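Local coordinates for protein CymD (Pseudomonas putida, PDB 6Z34) that forms an outer-membrane beta-barrel channel of the FadL family that probably lets monoaromatic hydrocarbons enter the cell by lateral diffusion, at residues L134-I139 with V160-N165; G99-D104 with R138-A143. All blocks are in the same frame, centred on the assembly; numbering follows the deposited sequence.

Interaction 1 (L134-I139 with V160-N165); sequences LIVLRI and VWTSVN
Val136 and Val160 meet methyl to methyl in the antiparallel hairpin formed by strands 131-146 and 151-171 of this FadL-type barrel. Hydrogen-bonded pairs, Ile135 with Ser163 and Leu137 with Trp161, alternate with non-hydrogen-bonded ones, and the side chains divide accordingly between the two faces. With CG1 anti to the backbone N (chi1 175°), Val160 sets CG1 3.9 Å from Val136 CG1. Its other methyl, CG2, lies over one face of the Arg138 guanidinium, 3.9 Å from Arg138 NH2, the nitrogen that also reaches Asp158 and Thr244. An alanine here would probably open a gap beside Val136 CG1 and strip one face of the guanidinium of this apolar cover. On the same face of the sheet, Leu134 CD1 touches Thr162 CG2 at 3.7 Å. The opposite face belongs to the Trp161 indole; Trp161 NE1 hydrogen-bonds Asp216 OD2. Leu137 CB sits at the ring edge, 4.2 Å from Trp161 CE3, and Ile135 runs side by side with the Trp161 side chain, its CG2 4.1 Å from Trp161 CZ3. Ser163, two residues on along the same strand as the tryptophan, sets its CB 3.5 Å above one face of the Trp161 indole, nearer the rim than the centre.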
loop_
_atom_site.group_PDB
_atom_site.type_symbol
_atom_site.label_atom_id
_atom_site.label_comp_id
_atom_site.label_asym_id
_atom_site.label_seq_id
_atom_site.Cartn_x
_atom_site.Cartn_y
_atom_site.Cartn_z
ATOM N N LEU A 134 -6.659 -7.027 -0.620
ATOM C CA LEU A 134 -6.033 -6.269 -1.690
ATOM C C LEU A 134 -4.556 -6.633 -1.731
ATOM O O LEU A 134 -3.838 -6.486 -0.735
ATOM C CB LEU A 134 -6.221 -4.767 -1.466
ATOM C CG LEU A 134 -5.408 -3.781 -2.300
ATOM C CD1 LEU A 134 -5.785 -3.916 -3.764
ATOM C CD2 LEU A 134 -5.640 -2.362 -1.800
ATOM N N ILE A 135 -4.111 -7.119 -2.873
ATOM C CA ILE A 135 -2.706 -7.373 -3.135
ATOM C C ILE A 135 -2.259 -6.362 -4.173
ATOM O O ILE A 135 -2.864 -6.276 -5.249
ATOM C CB ILE A 135 -2.482 -8.810 -3.641
ATOM C CG1 ILE A 135 -2.940 -9.823 -2.592
ATOM C CG2 ILE A 135 -1.015 -9.025 -4.021
ATOM C CD1 ILE A 135 -3.122 -11.214 -3.141
ATOM N N VAL A 136 -1.206 -5.600 -3.858
ATOM C CA VAL A 136 -0.599 -4.683 -4.817
ATOM C C VAL A 136 0.892 -4.989 -4.906
ATOM O O VAL A 136 1.616 -4.918 -3.903
ATOM C CB VAL A 136 -0.832 -3.208 -4.447
ATOM C CG1 VAL A 136 -0.151 -2.271 -5.473
ATOM C CG2 VAL A 136 -2.341 -2.914 -4.336
ATOM N N LEU A 137 1.342 -5.355 -6.097
ATOM C CA LEU A 137 2.749 -5.550 -6.388
ATOM C C LEU A 137 3.194 -4.391 -7.268
ATOM O O LEU A 137 2.686 -4.232 -8.385
ATOM C CB LEU A 137 2.983 -6.885 -7.095
ATOM C CG LEU A 137 4.448 -7.098 -7.491
ATOM C CD1 LEU A 137 5.320 -7.318 -6.257
ATOM C CD2 LEU A 137 4.569 -8.251 -8.466
ATOM N N ARG A 138 4.134 -3.587 -6.775
ATOM C CA ARG A 138 4.639 -2.440 -7.521
ATOM C C ARG A 138 6.065 -2.722 -7.976
ATOM O O ARG A 138 6.920 -3.154 -7.186
ATOM C CB ARG A 138 4.538 -1.156 -6.683
ATOM C CG ARG A 138 3.177 -1.043 -5.990
ATOM C CD ARG A 138 2.918 0.321 -5.307
ATOM N NE ARG A 138 2.872 1.381 -6.297
ATOM C CZ ARG A 138 1.843 2.188 -6.519
ATOM N NH1 ARG A 138 0.725 2.089 -5.786
ATOM N NH2 ARG A 138 1.950 3.107 -7.486
ATOM N N ILE A 139 6.301 -2.544 -9.268
ATOM C CA ILE A 139 7.594 -2.855 -9.855
ATOM C C ILE A 139 8.167 -1.554 -10.392
ATOM O O ILE A 139 7.883 -1.193 -11.541
ATOM C CB ILE A 139 7.481 -3.914 -10.965
ATOM C CG1 ILE A 139 6.803 -5.179 -10.431
ATOM C CG2 ILE A 139 8.870 -4.213 -11.561
ATOM C CD1 ILE A 139 6.533 -6.237 -11.515
ATOM N N VAL A 160 2.359 -1.922 -12.113
ATOM C CA VAL A 160 1.579 -2.183 -10.907
ATOM C C VAL A 160 0.633 -3.334 -11.209
ATOM O O VAL A 160 -0.172 -3.256 -12.148
ATOM C CB VAL A 160 0.781 -0.940 -10.449
ATOM C CG1 VAL A 160 -0.120 -1.269 -9.257
ATOM C CG2 VAL A 160 1.714 0.291 -10.178
ATOM N N TRP A 161 0.718 -4.393 -10.419
ATOM C CA TRP A 161 -0.222 -5.498 -10.505
ATOM C C TRP A 161 -1.101 -5.463 -9.259
ATOM O O TRP A 161 -0.596 -5.554 -8.131
ATOM C CB TRP A 161 0.501 -6.839 -10.633
ATOM C CG TRP A 161 -0.463 -7.989 -10.745
ATOM C CD1 TRP A 161 -1.322 -8.240 -11.780
ATOM C CD2 TRP A 161 -0.687 -9.022 -9.781
ATOM N NE1 TRP A 161 -2.064 -9.359 -11.516
ATOM C CE2 TRP A 161 -1.694 -9.864 -10.300
ATOM C CE3 TRP A 161 -0.128 -9.323 -8.536
ATOM C CZ2 TRP A 161 -2.160 -10.990 -9.615
ATOM C CZ3 TRP A 161 -0.587 -10.433 -7.853
ATOM C CH2 TRP A 161 -1.594 -11.261 -8.398
ATOM N N THR A 162 -2.408 -5.320 -9.464
ATOM C CA THR A 162 -3.380 -5.237 -8.383
ATOM C C THR A 162 -4.258 -6.476 -8.410
ATOM O O THR A 162 -4.781 -6.839 -9.469
ATOM C CB THR A 162 -4.263 -3.999 -8.535
ATOM O OG1 THR A 162 -3.452 -2.841 -8.463
ATOM C CG2 THR A 162 -5.319 -3.956 -7.443
ATOM N N SER A 163 -4.440 -7.103 -7.254
ATOM C CA SER A 163 -5.274 -8.293 -7.135
ATOM C C SER A 163 -6.192 -8.136 -5.929
ATOM O O SER A 163 -5.733 -7.739 -4.853
ATOM C CB SER A 163 -4.403 -9.542 -6.990
ATOM O OG SER A 163 -5.141 -10.736 -7.164
ATOM N N VAL A 164 -7.484 -8.434 -6.098
ATOM C CA VAL A 164 -8.430 -8.374 -4.981
ATOM C C VAL A 164 -9.241 -9.663 -4.908
ATOM O O VAL A 164 -9.768 -10.135 -5.923
ATOM C CB VAL A 164 -9.356 -7.141 -5.058
ATOM C CG1 VAL A 164 -10.186 -7.169 -6.287
ATOM C CG2 VAL A 164 -10.251 -7.044 -3.825
ATOM N N ASN A 165 -9.272 -10.262 -3.717
ATOM C CA ASN A 165 -10.223 -11.291 -3.324
ATOM C C ASN A 165 -11.294 -10.624 -2.477
ATOM O O ASN A 165 -10.989 -9.771 -1.639
ATOM C CB ASN A 165 -9.553 -12.410 -2.509
ATOM C CG ASN A 165 -8.586 -13.250 -3.321
ATOM O OD1 ASN A 165 -8.650 -13.291 -4.549
ATOM N ND2 ASN A 165 -7.701 -13.960 -2.627
#

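Interaction 2 (G99-D104 with R138-A143); sequences GAFASD and RIPFSA
Phe101 and Pro140 bring their side chains together at about a right angle where strand 94-107 runs antiparallel to strand 131-146 in the barrel wall. The phenylalanine can be followed outward. Its CB lies 3.9 Å from Arg138 O, an oxygen that sits at the edge of the ring, near its plane. CG is anti to the carbonyl carbon (chi1 -65°), and beyond it CD1 and CE1 are the ring atoms that meet the proline: Phe101 CD1 is 3.8 Å from Pro140 CD, and the next atom, Phe101 CE1, is 3.8 Å from Pro140 CG. Beyond the two strands the Phe101 side chain also touches Met31 and Glu84. Gly99 suits this packing, because a CB there would collide with Phe101 CE1.

The backbone is firmly joined at Phe101 and Arg138. Phe101 N donates to Arg138 O at 2.8 Å, and Arg138 N returns a nearly straight bond to Phe101 O (2.7 Å, 177°). Two residues further along, the pattern changes. Gly99 N makes a weak, bent bond to Pro140 O at 3.4 Å, and the reciprocal bond cannot form because the proline nitrogen carries no hydrogen. Pro140 CD approaches Gly99 O instead, at 3.1 Å, with Ile139 CG2 close to the same oxygen at 3.2 Å. Ile139 CA adds a CA-H...O contact to it. The junction is therefore uneven: paired N-H...O bonds hold it at Phe101, whereas at Gly99 there is one weak N-H...O bond, one CA-H...O contact and close carbon packing on the oxygen.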
loop_
_atom_site.group_PDB
_atom_site.type_symbol
_atom_site.label_atom_id
_atom_site.label_comp_id
_atom_site.label_asym_id
_atom_site.label_seq_id
_atom_site.Cartn_x
_atom_site.Cartn_y
_atom_site.Cartn_z
ATOM N N GLY A 99 12.850 -2.809 -8.707
ATOM C CA GLY A 99 12.511 -3.697 -7.615
ATOM C C GLY A 99 11.099 -4.229 -7.727
ATOM O O GLY A 99 10.398 -4.010 -8.719
ATOM N N ALA A 100 10.700 -4.958 -6.697
ATOM C CA ALA A 100 9.348 -5.496 -6.608
ATOM C C ALA A 100 8.921 -5.355 -5.163
ATOM O O ALA A 100 9.542 -5.954 -4.275
ATOM C CB ALA A 100 9.276 -6.948 -7.061
ATOM N N PHE A 101 7.880 -4.550 -4.943
ATOM C CA PHE A 101 7.395 -4.194 -3.621
ATOM C C PHE A 101 5.937 -4.624 -3.528
ATOM O O PHE A 101 5.096 -4.164 -4.309
ATOM C CB PHE A 101 7.532 -2.690 -3.375
ATOM C CG PHE A 101 8.945 -2.213 -3.335
ATOM C CD1 PHE A 101 9.639 -1.948 -4.506
ATOM C CD2 PHE A 101 9.596 -2.037 -2.124
ATOM C CE1 PHE A 101 10.963 -1.511 -4.461
ATOM C CE2 PHE A 101 10.925 -1.593 -2.082
ATOM C CZ PHE A 101 11.598 -1.345 -3.253
ATOM N N ALA A 102 5.643 -5.495 -2.577
ATOM C CA ALA A 102 4.335 -6.098 -2.436
ATOM C C ALA A 102 3.679 -5.583 -1.170
ATOM O O ALA A 102 4.354 -5.288 -0.177
ATOM C CB ALA A 102 4.437 -7.628 -2.394
ATOM N N SER A 103 2.359 -5.456 -1.224
ATOM C CA SER A 103 1.562 -5.178 -0.042
ATOM C C SER A 103 0.370 -6.119 -0.022
ATOM O O SER A 103 -0.193 -6.451 -1.070
ATOM C CB SER A 103 1.109 -3.709 0.016
ATOM O OG SER A 103 0.066 -3.439 -0.896
ATOM N N ASP A 104 0.003 -6.543 1.186
ATOM C CA ASP A 104 -1.018 -7.546 1.445
ATOM C C ASP A 104 -1.800 -7.111 2.673
ATOM O O ASP A 104 -1.215 -6.612 3.640
ATOM C CB ASP A 104 -0.375 -8.921 1.692
ATOM C CG ASP A 104 -1.270 -10.086 1.299
ATOM O OD1 ASP A 104 -2.467 -9.870 1.015
ATOM O OD2 ASP A 104 -0.763 -11.235 1.291
ATOM N N ARG A 138 4.134 -3.587 -6.775
ATOM C CA ARG A 138 4.639 -2.440 -7.521
ATOM C C ARG A 138 6.065 -2.722 -7.976
ATOM O O ARG A 138 6.920 -3.154 -7.186
ATOM C CB ARG A 138 4.538 -1.156 -6.683
ATOM C CG ARG A 138 3.177 -1.043 -5.990
ATOM C CD ARG A 138 2.918 0.321 -5.307
ATOM N NE ARG A 138 2.872 1.381 -6.297
ATOM C CZ ARG A 138 1.843 2.188 -6.519
ATOM N NH1 ARG A 138 0.725 2.089 -5.786
ATOM N NH2 ARG A 138 1.950 3.107 -7.486
ATOM N N ILE A 139 6.301 -2.544 -9.268
ATOM C CA ILE A 139 7.594 -2.855 -9.855
ATOM C C ILE A 139 8.167 -1.554 -10.392
ATOM O O ILE A 139 7.883 -1.193 -11.541
ATOM C CB ILE A 139 7.481 -3.914 -10.965
ATOM C CG1 ILE A 139 6.803 -5.179 -10.431
ATOM C CG2 ILE A 139 8.870 -4.213 -11.561
ATOM C CD1 ILE A 139 6.533 -6.237 -11.515
ATOM N N PRO A 140 8.955 -0.825 -9.598
ATOM C CA PRO A 140 9.475 0.471 -10.044
ATOM C C PRO A 140 10.645 0.339 -10.993
ATOM O O PRO A 140 11.452 -0.588 -10.901
ATOM C CB PRO A 140 9.930 1.135 -8.741
ATOM C CG PRO A 140 10.335 -0.032 -7.890
ATOM C CD PRO A 140 9.307 -1.104 -8.193
ATOM N N PHE A 141 10.708 1.281 -11.928
ATOM C CA PHE A 141 11.907 1.545 -12.720
ATOM C C PHE A 141 12.309 2.962 -12.361
ATOM O O PHE A 141 11.549 3.905 -12.605
ATOM C CB PHE A 141 11.655 1.366 -14.215
ATOM C CG PHE A 141 11.056 0.024 -14.560
ATOM C CD1 PHE A 141 9.693 -0.209 -14.392
ATOM C CD2 PHE A 141 11.852 -1.015 -15.018
ATOM C CE1 PHE A 141 9.136 -1.438 -14.687
ATOM C CE2 PHE A 141 11.300 -2.247 -15.316
ATOM C CZ PHE A 141 9.933 -2.460 -15.143
ATOM N N SER A 142 13.465 3.101 -11.713
ATOM C CA SER A 142 13.783 4.307 -10.970
ATOM C C SER A 142 15.155 4.816 -11.364
ATOM O O SER A 142 16.056 4.039 -11.706
ATOM C CB SER A 142 13.743 4.059 -9.470
ATOM O OG SER A 142 13.703 5.279 -8.753
ATOM N N ALA A 143 15.300 6.137 -11.310
ATOM C CA ALA A 143 16.560 6.789 -11.621
ATOM C C ALA A 143 16.667 8.043 -10.773
ATOM O O ALA A 143 15.653 8.636 -10.396
ATOM C CB ALA A 143 16.659 7.138 -13.111
#

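In the fold
Interactions 1 and 2 are successive seams of the barrel wall, with centres about 11 Å apart, and strand 131-146 is the middle strand between them. Arg138 and Ile139 belong to both; the arginine pairs with Phe101 on one side and, without hydrogen bonds, with Val160 on the other. The seam of interaction 2 is continued on the 134-139 side by Val136 O and Ser103 N, 2.8 Å apart, a probable hydrogen bond. Side chains bridge the strands too, as Leu137 CD1 packs 4.0 Å from Ala102 CB. The contacts, both of them wall packing, thus illustrate how each strand of a beta barrel serves two neighbours.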